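Local coordinates for protein 3-methyladenine dna-glycosylase (Archaeoglobus fulgidus, PDB 2JHN) that belongs to the AlkA-type helix-hairpin-helix family of DNA glycosylases, joining a TBP-like antiparallel sheet domain to a helical HhH-GPD domain, at residues V10-K15 with R56-E61; I122-I127 with V135-A140; S181-E186 with S214-G219. The protein carries 1 engineered substitution. One frame throughout, in Å; residues are numbered along the deposited sequence. Where two conformers were deposited one is given.

Contact 1: residues V10-K15 with R56-E61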
loop_
_atom_site.group_PDB
_atom_site.type_symbol
_atom_site.label_atom_id
_atom_site.label_comp_id
_atom_site.label_asym_id
_atom_site.label_seq_id
_atom_site.Cartn_x
_atom_site.Cartn_y
_atom_site.Cartn_z
ATOM N N VAL A 10 -9.661 11.793 11.380
ATOM C CA VAL A 10 -9.475 10.902 10.232
ATOM C C VAL A 10 -10.797 10.173 10.045
ATOM O O VAL A 10 -11.487 9.831 11.026
ATOM C CB VAL A 10 -8.293 9.929 10.473
ATOM C CG1 VAL A 10 -8.620 8.935 11.582
ATOM C CG2 VAL A 10 -7.875 9.205 9.183
ATOM N N ASN A 11 -11.195 9.995 8.798
ATOM C CA ASN A 11 -12.343 9.190 8.485
ATOM C C ASN A 11 -11.895 7.731 8.335
ATOM O O ASN A 11 -11.370 7.346 7.296
ATOM C CB ASN A 11 -13.015 9.691 7.214
ATOM C CG ASN A 11 -14.311 8.979 6.935
ATOM O OD1 ASN A 11 -14.354 7.767 6.860
ATOM N ND2 ASN A 11 -15.399 9.742 6.809
ATOM N N TRP A 12 -12.110 6.938 9.384
ATOM C CA TRP A 12 -11.694 5.537 9.395
ATOM C C TRP A 12 -12.378 4.724 8.307
ATOM O O TRP A 12 -11.759 3.851 7.694
ATOM C CB TRP A 12 -11.971 4.918 10.767
ATOM C CG TRP A 12 -11.416 3.532 10.945
ATOM C CD1 TRP A 12 -12.113 2.344 10.914
ATOM C CD2 TRP A 12 -10.052 3.192 11.188
ATOM N NE1 TRP A 12 -11.249 1.281 11.111
ATOM C CE2 TRP A 12 -9.985 1.778 11.302
ATOM C CE3 TRP A 12 -8.874 3.943 11.323
ATOM C CZ2 TRP A 12 -8.779 1.099 11.548
ATOM C CZ3 TRP A 12 -7.659 3.257 11.558
ATOM C CH2 TRP A 12 -7.629 1.860 11.667
ATOM N N GLU A 13 -13.661 4.993 8.061
ATOM C CA GLU A 13 -14.392 4.232 7.065
ATOM C C GLU A 13 -13.750 4.375 5.678
ATOM O O GLU A 13 -13.605 3.394 4.959
ATOM C CB GLU A 13 -15.891 4.616 7.053
ATOM C CG GLU A 13 -16.560 4.585 8.434
ATOM C CD GLU A 13 -16.601 5.959 9.109
ATOM O OE1 GLU A 13 -17.665 6.627 9.054
ATOM O OE2 GLU A 13 -15.578 6.387 9.685
ATOM N N LEU A 14 -13.345 5.602 5.329
ATOM C CA LEU A 14 -12.626 5.870 4.069
ATOM C C LEU A 14 -11.221 5.226 4.025
ATOM O O LEU A 14 -10.818 4.699 2.994
ATOM C CB LEU A 14 -12.530 7.372 3.796
ATOM C CG LEU A 14 -13.816 8.076 3.325
ATOM C CD1 LEU A 14 -13.537 9.535 2.991
ATOM C CD2 LEU A 14 -14.462 7.394 2.125
ATOM N N LYS A 15 -10.497 5.277 5.141
ATOM C CA LYS A 15 -9.216 4.538 5.254
ATOM C C LYS A 15 -9.410 3.049 4.964
ATOM O O LYS A 15 -8.634 2.459 4.223
ATOM C CB LYS A 15 -8.559 4.731 6.628
ATOM C CG LYS A 15 -7.956 6.110 6.869
ATOM C CD LYS A 15 -6.791 6.419 5.958
ATOM C CE LYS A 15 -5.888 7.477 6.599
ATOM N NZ LYS A 15 -4.888 7.829 5.582
ATOM N N ARG A 56 -10.472 11.332 16.457
ATOM C CA ARG A 56 -9.067 11.659 16.645
ATOM C C ARG A 56 -8.271 10.659 17.478
ATOM O O ARG A 56 -7.146 10.953 17.875
ATOM C CB ARG A 56 -8.906 13.055 17.260
ATOM C CG ARG A 56 -9.457 14.150 16.383
ATOM C CD ARG A 56 -9.157 15.540 16.911
ATOM N NE ARG A 56 -9.959 16.494 16.148
ATOM C CZ ARG A 56 -9.837 17.816 16.201
ATOM N NH1 ARG A 56 -8.932 18.387 16.996
ATOM N NH2 ARG A 56 -10.628 18.568 15.445
ATOM N N THR A 57 -8.834 9.479 17.724
ATOM C CA THR A 57 -8.167 8.498 18.581
ATOM C C THR A 57 -8.306 7.115 18.002
ATOM O O THR A 57 -9.415 6.620 17.854
ATOM C CB THR A 57 -8.754 8.485 20.022
ATOM O OG1 THR A 57 -8.657 9.790 20.582
ATOM C CG2 THR A 57 -7.985 7.497 20.912
ATOM N N ILE A 58 -7.172 6.488 17.703
ATOM C CA ILE A 58 -7.167 5.114 17.217
ATOM C C ILE A 58 -6.652 4.217 18.349
ATOM O O ILE A 58 -5.552 4.403 18.863
ATOM C CB ILE A 58 -6.269 4.944 15.926
ATOM C CG1 ILE A 58 -6.698 5.913 14.801
ATOM C CG2 ILE A 58 -6.238 3.469 15.453
ATOM C CD1 ILE A 58 -8.192 5.866 14.383
ATOM N N VAL A 59 -7.476 3.257 18.732
ATOM C CA VAL A 59 -7.063 2.234 19.683
ATOM C C VAL A 59 -6.301 1.112 18.971
ATOM O O VAL A 59 -6.705 0.669 17.886
ATOM C CB VAL A 59 -8.281 1.671 20.431
ATOM C CG1 VAL A 59 -7.866 0.512 21.398
ATOM C CG2 VAL A 59 -8.978 2.801 21.176
ATOM N N VAL A 60 -5.206 0.688 19.590
ATOM C CA VAL A 60 -4.441 -0.504 19.174
ATOM C C VAL A 60 -4.455 -1.576 20.280
ATOM O O VAL A 60 -4.242 -1.280 21.459
ATOM C CB VAL A 60 -2.978 -0.166 18.791
ATOM C CG1 VAL A 60 -2.271 -1.409 18.219
ATOM C CG2 VAL A 60 -2.917 0.990 17.758
ATOM N N GLU A 61 -4.737 -2.805 19.879
ATOM C CA GLU A 61 -4.577 -3.964 20.754
ATOM C C GLU A 61 -3.678 -4.989 20.071
ATOM O O GLU A 61 -3.617 -5.066 18.829
ATOM C CB GLU A 61 -5.936 -4.589 21.053
ATOM C CG GLU A 61 -6.918 -3.672 21.775
ATOM C CD GLU A 61 -8.213 -4.385 22.137
ATOM O OE1 GLU A 61 -8.151 -5.453 22.787
ATOM O OE2 GLU A 61 -9.297 -3.886 21.781
#
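The indole of Trp12 receives the end of Ile58 obliquely, at CE3 and CZ3 of its benzo ring. The methyl CD1 of Ile58 comes to 3.7 Å from Trp12 CE3, while Ile58 CG2 lies farther off, 4.2 Å from Trp12 CZ3. Elsewhere round the indole, Pro52 of the strand 44-54 and Leu80 of the helix 69-80 also touch Trp12, and its NE1 donates to the carbonyl of Gly33. That bond satisfies the one polar atom of a buried ring and limits how the indole can turn. With CG anti to the backbone N (chi1 -172°), Trp12 sends its ring from the first turn of the helix 12-17 toward the sheet. The second flat group, the amide of Asn11, serves the helix itself. Asn11 is the N-cap, and its OD1 accepts from Leu14 N at 2.8 Å, the donor tilted from the carbonyl plane and the bond nearly straight at 164°. Asparagine suits this place because its short side chain can fold back onto an amide left without a backbone acceptor in the first turn. Just before the cap, Val10 brings CG1 to within 4.2 Å of Ile58 CD1, so one isoleucine methyl sits against both a valine branch and the tryptophan. On the strand 57-62, Ile58 points toward the helix, and its backbone pairs with Ile4 of the edge strand 2-5. A branched aliphatic residue fits well here, being favourable in a strand yet long enough to reach the indole. No hydrogen bond joins 10-15 to 56-61; with Trp12 NE1 bonded to Gly33 and Leu14 N to the Asn11 cap, only apolar groups meet across the contact, and its cohesion is hydrophobic and dispersive.

Contact 2: residues I122-I127 with V135-A140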
loop_
_atom_site.group_PDB
_atom_site.type_symbol
_atom_site.label_atom_id
_atom_site.label_comp_id
_atom_site.label_asym_id
_atom_site.label_seq_id
_atom_site.Cartn_x
_atom_site.Cartn_y
_atom_site.Cartn_z
ATOM N N ILE A 122 7.540 -5.054 -2.716
ATOM C CA ILE A 122 8.085 -5.527 -3.998
ATOM C C ILE A 122 7.332 -6.754 -4.540
ATOM O O ILE A 122 6.938 -6.773 -5.712
ATOM C CB ILE A 122 9.634 -5.802 -3.957
ATOM C CG1 ILE A 122 10.399 -4.523 -3.580
ATOM C CG2 ILE A 122 10.112 -6.347 -5.340
ATOM C CD1 ILE A 122 11.876 -4.775 -3.203
ATOM N N ALA A 123 7.127 -7.756 -3.679
ATOM C CA ALA A 123 6.448 -8.984 -4.068
ATOM C C ALA A 123 5.061 -8.654 -4.631
ATOM O O ALA A 123 4.686 -9.111 -5.732
ATOM C CB ALA A 123 6.352 -9.955 -2.867
ATOM N N LYS A 124 4.301 -7.826 -3.921
ATOM C CA LYS A 124 2.956 -7.499 -4.395
ATOM C C LYS A 124 2.973 -6.696 -5.713
ATOM O O LYS A 124 2.121 -6.914 -6.595
ATOM C CB LYS A 124 2.113 -6.815 -3.285
ATOM C CG LYS A 124 1.792 -7.741 -2.103
ATOM C CD LYS A 124 0.920 -7.074 -1.044
ATOM C CE LYS A 124 -0.416 -7.804 -0.912
ATOM N NZ LYS A 124 -1.484 -7.114 -0.069
ATOM N N ALA A 125 3.965 -5.810 -5.878
ATOM C CA ALA A 125 4.075 -5.042 -7.124
ATOM C C ALA A 125 4.326 -5.974 -8.332
ATOM O O ALA A 125 3.773 -5.772 -9.412
ATOM C CB ALA A 125 5.169 -3.941 -7.013
ATOM N N ILE A 126 5.147 -6.996 -8.110
ATOM C CA ILE A 126 5.440 -7.993 -9.103
ATOM C C ILE A 126 4.192 -8.824 -9.434
ATOM O O ILE A 126 3.866 -9.029 -10.616
ATOM C CB ILE A 126 6.585 -8.915 -8.627
ATOM C CG1 ILE A 126 7.922 -8.163 -8.606
ATOM C CG2 ILE A 126 6.688 -10.174 -9.561
ATOM C CD1 ILE A 126 9.018 -8.925 -7.844
ATOM N N ILE A 127 3.504 -9.289 -8.386
ATOM C CA ILE A 127 2.229 -10.023 -8.554
ATOM C C ILE A 127 1.239 -9.274 -9.451
ATOM O O ILE A 127 0.614 -9.869 -10.347
ATOM C CB ILE A 127 1.607 -10.402 -7.188
ATOM C CG1 ILE A 127 2.511 -11.431 -6.463
ATOM C CG2 ILE A 127 0.134 -10.906 -7.341
ATOM C CD1 ILE A 127 2.111 -11.689 -5.003
ATOM N N VAL A 135 -7.563 -9.320 -8.891
ATOM C CA VAL A 135 -6.927 -10.642 -9.163
ATOM C C VAL A 135 -5.585 -10.783 -8.397
ATOM O O VAL A 135 -5.270 -11.853 -7.850
ATOM C CB VAL A 135 -6.739 -10.907 -10.705
ATOM C CG1 VAL A 135 -5.810 -12.089 -10.974
ATOM C CG2 VAL A 135 -8.094 -11.135 -11.402
ATOM N N ALA A 136 -4.817 -9.695 -8.347
ATOM C CA ALA A 136 -3.534 -9.658 -7.631
ATOM C C ALA A 136 -3.720 -9.922 -6.142
ATOM O O ALA A 136 -2.959 -10.670 -5.545
ATOM C CB ALA A 136 -2.833 -8.312 -7.840
ATOM N N GLU A 137 -4.733 -9.294 -5.552
ATOM C CA GLU A 137 -5.031 -9.459 -4.132
ATOM C C GLU A 137 -5.486 -10.887 -3.764
ATOM O O GLU A 137 -5.163 -11.397 -2.687
ATOM C CB GLU A 137 -6.051 -8.412 -3.696
ATOM C CG GLU A 137 -5.490 -6.975 -3.740
ATOM C CD GLU A 137 -4.550 -6.677 -2.576
ATOM O OE1 GLU A 137 -3.337 -6.984 -2.690
ATOM O OE2 GLU A 137 -5.030 -6.130 -1.547
ATOM N N LYS A 138 -6.241 -11.527 -4.660
ATOM C CA LYS A 138 -6.607 -12.935 -4.454
ATOM C C LYS A 138 -5.375 -13.829 -4.483
ATOM O O LYS A 138 -5.277 -14.771 -3.696
ATOM C CB LYS A 138 -7.634 -13.401 -5.498
ATOM C CG LYS A 138 -8.994 -12.794 -5.275
ATOM C CD LYS A 138 -10.002 -13.313 -6.283
ATOM C CE LYS A 138 -11.300 -12.546 -6.133
ATOM N NZ LYS A 138 -12.427 -13.285 -6.772
ATOM N N LEU A 139 -4.433 -13.527 -5.379
ATOM C CA LEU A 139 -3.163 -14.249 -5.431
ATOM C C LEU A 139 -2.378 -14.048 -4.132
ATOM O O LEU A 139 -1.853 -15.014 -3.569
ATOM C CB LEU A 139 -2.338 -13.845 -6.649
ATOM C CG LEU A 139 -2.764 -14.536 -7.946
ATOM C CD1 LEU A 139 -2.178 -13.865 -9.175
ATOM C CD2 LEU A 139 -2.366 -16.020 -7.910
ATOM N N ALA A 140 -2.335 -12.798 -3.636
ATOM C CA ALA A 140 -1.699 -12.506 -2.348
ATOM C C ALA A 140 -2.308 -13.348 -1.219
ATOM O O ALA A 140 -1.573 -13.899 -0.390
ATOM C CB ALA A 140 -1.814 -11.006 -1.998
#
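A bend at chi3 (118°) turns the outer half of Lys124 toward the neighbouring helix, while a bend at chi2 (-76°) folds the carboxylate of Glu137 back toward Lys124, although the first bond of the glutamate side chain points away. The two helices, 118-127 and 133-147, are consecutive helices of the HhH-GPD domain. In these segments their axes make an angle of 130°, closer to antiparallel than to parallel, and approach to 9.7 Å. The bent side chains cross at about a right angle and form a salt bridge, Lys124 NZ to Glu137 OE1 at 3.2 Å; as a hydrogen bond it is weak. The stronger partner of the ammonium is the carbonyl of Thr26, a residue of a sodium site, so Lys124 ties this helix pair to the sodium-binding loop. Glutamate is apt opposite it, since its buried carboxylate would be expected to stabilise the lysine charge and to be stabilised in turn. The rest is packing of aliphatic groups, close where alanines face the first helix. Ala140 offers only a methyl, which leaves the lysine chain able to lie against it, with Lys124 CE 3.7 Å from Ala140 CB. One turn on, Ile127 points toward the other helix and puts its branch methyl CG2 between Ala136 and Leu139, 4.0 Å from Ala136 CB. The backbones come nearest at Ile127 and Ala136, where alanine permits the close approach. The same CG2 lies 3.9 Å from Leu139 CB, and it comes closer still to the backbone, 3.6 Å from Ala136 O.

Contact 3: residues S181-E186 with S214-G219. With NA (sodium ion), chain E.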
loop_
_atom_site.group_PDB
_atom_site.type_symbol
_atom_site.label_atom_id
_atom_site.label_comp_id
_atom_site.label_asym_id
_atom_site.label_seq_id
_atom_site.Cartn_x
_atom_site.Cartn_y
_atom_site.Cartn_z
ATOM N N SER A 181 2.438 -17.088 -12.288
ATOM C CA SER A 181 3.159 -17.432 -13.502
ATOM C C SER A 181 4.577 -17.805 -13.130
ATOM O O SER A 181 5.097 -17.351 -12.112
ATOM C CB SER A 181 3.180 -16.243 -14.476
ATOM O OG SER A 181 4.284 -15.375 -14.230
ATOM N N ARG A 182 5.217 -18.625 -13.949
ATOM C CA ARG A 182 6.585 -19.048 -13.653
ATOM C C ARG A 182 7.610 -17.889 -13.467
ATOM O O ARG A 182 8.408 -17.918 -12.526
ATOM C CB ARG A 182 7.090 -20.060 -14.691
ATOM C CG ARG A 182 8.541 -20.384 -14.484
ATOM C CD ARG A 182 9.025 -21.610 -15.224
ATOM N NE ARG A 182 10.239 -22.053 -14.543
ATOM C CZ ARG A 182 10.289 -23.013 -13.620
ATOM N NH1 ARG A 182 9.191 -23.696 -13.283
ATOM N NH2 ARG A 182 11.451 -23.307 -13.049
ATOM N N ARG A 183 7.579 -16.887 -14.352
ATOM C CA ARG A 183 8.547 -15.780 -14.265
ATOM C C ARG A 183 8.353 -14.943 -13.004
ATOM O O ARG A 183 9.331 -14.578 -12.355
ATOM C CB ARG A 183 8.539 -14.877 -15.512
ATOM C CG ARG A 183 9.738 -13.900 -15.566
ATOM C CD ARG A 183 11.067 -14.661 -15.519
ATOM N NE ARG A 183 12.127 -14.136 -14.633
ATOM C CZ ARG A 183 12.339 -12.861 -14.305
ATOM N NH1 ARG A 183 11.555 -11.888 -14.751
ATOM N NH2 ARG A 183 13.356 -12.556 -13.502
ATOM N N LYS A 184 7.095 -14.653 -12.671
ATOM C CA LYS A 184 6.750 -13.908 -11.428
ATOM C C LYS A 184 7.306 -14.665 -10.211
ATOM O O LYS A 184 8.061 -14.109 -9.397
ATOM C CB LYS A 184 5.232 -13.683 -11.280
ATOM C CG LYS A 184 4.657 -12.442 -12.019
ATOM C CD LYS A 184 3.152 -12.354 -11.910
ATOM C CE LYS A 184 2.599 -11.227 -12.789
ATOM N NZ LYS A 184 1.135 -11.104 -12.625
ATOM N N ALA A 185 6.967 -15.950 -10.110
ATOM C CA ALA A 185 7.517 -16.818 -9.065
ATOM C C ALA A 185 9.028 -16.770 -9.028
ATOM O O ALA A 185 9.629 -16.630 -7.971
ATOM C CB ALA A 185 7.013 -18.276 -9.234
ATOM N N GLU A 186 9.650 -16.854 -10.199
ATOM C CA GLU A 186 11.086 -16.759 -10.321
ATOM C C GLU A 186 11.668 -15.433 -9.806
ATOM O O GLU A 186 12.663 -15.418 -9.104
ATOM C CB GLU A 186 11.472 -16.965 -11.786
ATOM C CG GLU A 186 11.444 -18.414 -12.199
ATOM C CD GLU A 186 12.061 -18.651 -13.565
ATOM O OE1 GLU A 186 12.103 -17.694 -14.378
ATOM O OE2 GLU A 186 12.492 -19.799 -13.819
ATOM N N SER A 214 17.383 -2.848 -11.842
ATOM C CA SER A 214 18.515 -3.755 -12.105
ATOM C C SER A 214 18.099 -5.243 -12.151
ATOM O O SER A 214 18.850 -6.093 -12.660
ATOM C CB SER A 214 19.667 -3.517 -11.105
ATOM O OG SER A 214 19.490 -4.257 -9.909
ATOM N N PHE A 215 16.922 -5.566 -11.620
ATOM C CA PHE A 215 16.377 -6.914 -11.749
ATOM C C PHE A 215 15.663 -7.074 -13.092
ATOM O O PHE A 215 14.886 -6.214 -13.492
ATOM C CB PHE A 215 15.421 -7.215 -10.580
ATOM C CG PHE A 215 16.112 -7.283 -9.243
ATOM C CD1 PHE A 215 16.559 -8.506 -8.733
ATOM C CD2 PHE A 215 16.327 -6.129 -8.497
ATOM C CE1 PHE A 215 17.208 -8.565 -7.497
ATOM C CE2 PHE A 215 16.972 -6.190 -7.239
ATOM C CZ PHE A 215 17.410 -7.400 -6.755
ATOM N N LYS A 216 15.930 -8.173 -13.802
ATOM C CA LYS A 216 15.239 -8.410 -15.073
ATOM C C LYS A 216 13.774 -8.759 -14.809
ATOM O O LYS A 216 13.460 -9.772 -14.163
ATOM C CB LYS A 216 15.948 -9.491 -15.900
ATOM C CG LYS A 216 15.897 -10.872 -15.273
ATOM C CD LYS A 216 16.918 -11.864 -15.886
ATOM C CE LYS A 216 16.902 -13.181 -15.123
ATOM N NZ LYS A 216 17.560 -13.063 -13.793
ATOM N N GLY A 217 12.883 -7.897 -15.282
ATOM C CA GLY A 217 11.452 -8.115 -15.123
ATOM C C GLY A 217 10.835 -7.022 -14.259
ATOM O O GLY A 217 9.603 -6.959 -14.102
ATOM N N ILE A 218 11.700 -6.181 -13.698
ATOM C CA ILE A 218 11.256 -4.956 -13.013
ATOM C C ILE A 218 11.622 -3.767 -13.903
ATOM O O ILE A 218 12.798 -3.454 -14.056
ATOM C CB ILE A 218 11.867 -4.785 -11.625
ATOM C CG1 ILE A 218 11.508 -5.993 -10.725
ATOM C CG2 ILE A 218 11.381 -3.458 -11.003
ATOM C CD1 ILE A 218 11.929 -5.879 -9.259
ATOM N N GLY A 219 10.611 -3.105 -14.452
ATOM C CA GLY A 219 10.846 -1.910 -15.279
ATOM C C GLY A 219 10.376 -0.637 -14.581
ATOM O O GLY A 219 10.181 -0.620 -13.328
HETATM NA NA NA E . 14.824 -4.358 -15.084
HETATM O O HOH W 1 13.567 -5.614 -16.771
HETATM O O HOH W 2 14.847 -2.499 -16.792
#
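In the conformer described here, both terminal nitrogens of Arg183 donate to one backbone carbonyl, with Arg183 NH1 and NH2 each 2.9 Å from Lys216 O. Neither bond is straight (135° and 137°), as expected when two nitrogens share one acceptor. Arginine suits the place: long and doubly bent, it reaches the loop while its NE keeps a salt bridge to Glu186 OE1. Gly217 CA lies at the guanidinium edge, 3.8 Å from Arg183 NH1. Glycine fits here in the type II turn 215-218, whose positive phi (116°) would crowd a CB against the preceding carbonyl.

The outer side is looser. Arg183 was modelled in two conformers, and the chain of Lys216 passes alongside Arg183 NH2, its CG 3.5 Å away; its NZ forms a salt bridge with 2-(N-morpholino)-ethanesulfonic acid, probably from the crystallisation liquor. Glu190 pairs only weakly, at long range, with both cations.

The turn also holds a sodium ion through Phe215 O and Ile218 O, both at 2.5 Å, with Thr213 and two waters completing the site. Its sequence and position fit the hairpin of the helix-hairpin-helix motif, lying between helices 205-213 and 220-229, while Phe215 and Ile218 pack on the helix 182-192 that carries Arg183.

How the contacts relate
Along the chain the three contacts follow in series, each closing before the next opens. Contact 1 belongs to the TBP-like domain and joins its short helix 12-17 to the five-stranded antiparallel sheet. Contacts 2 and 3 share the HhH-GPD range, on the opposite side of the chain's centre. Centres of contacts 1 and 2 lie 26 Å apart and those of contacts 1 and 3 37 Å, without touching. Contacts 2 and 3, with centres 13 Å apart, meet where Lys184 NZ probably donates to Ile127 O at 2.6 Å. Helix 182-192 thus links them as neighbours within one helical domain, while the bond from Lys124 to Thr26 O reaches from contact 2 into the TBP-like range.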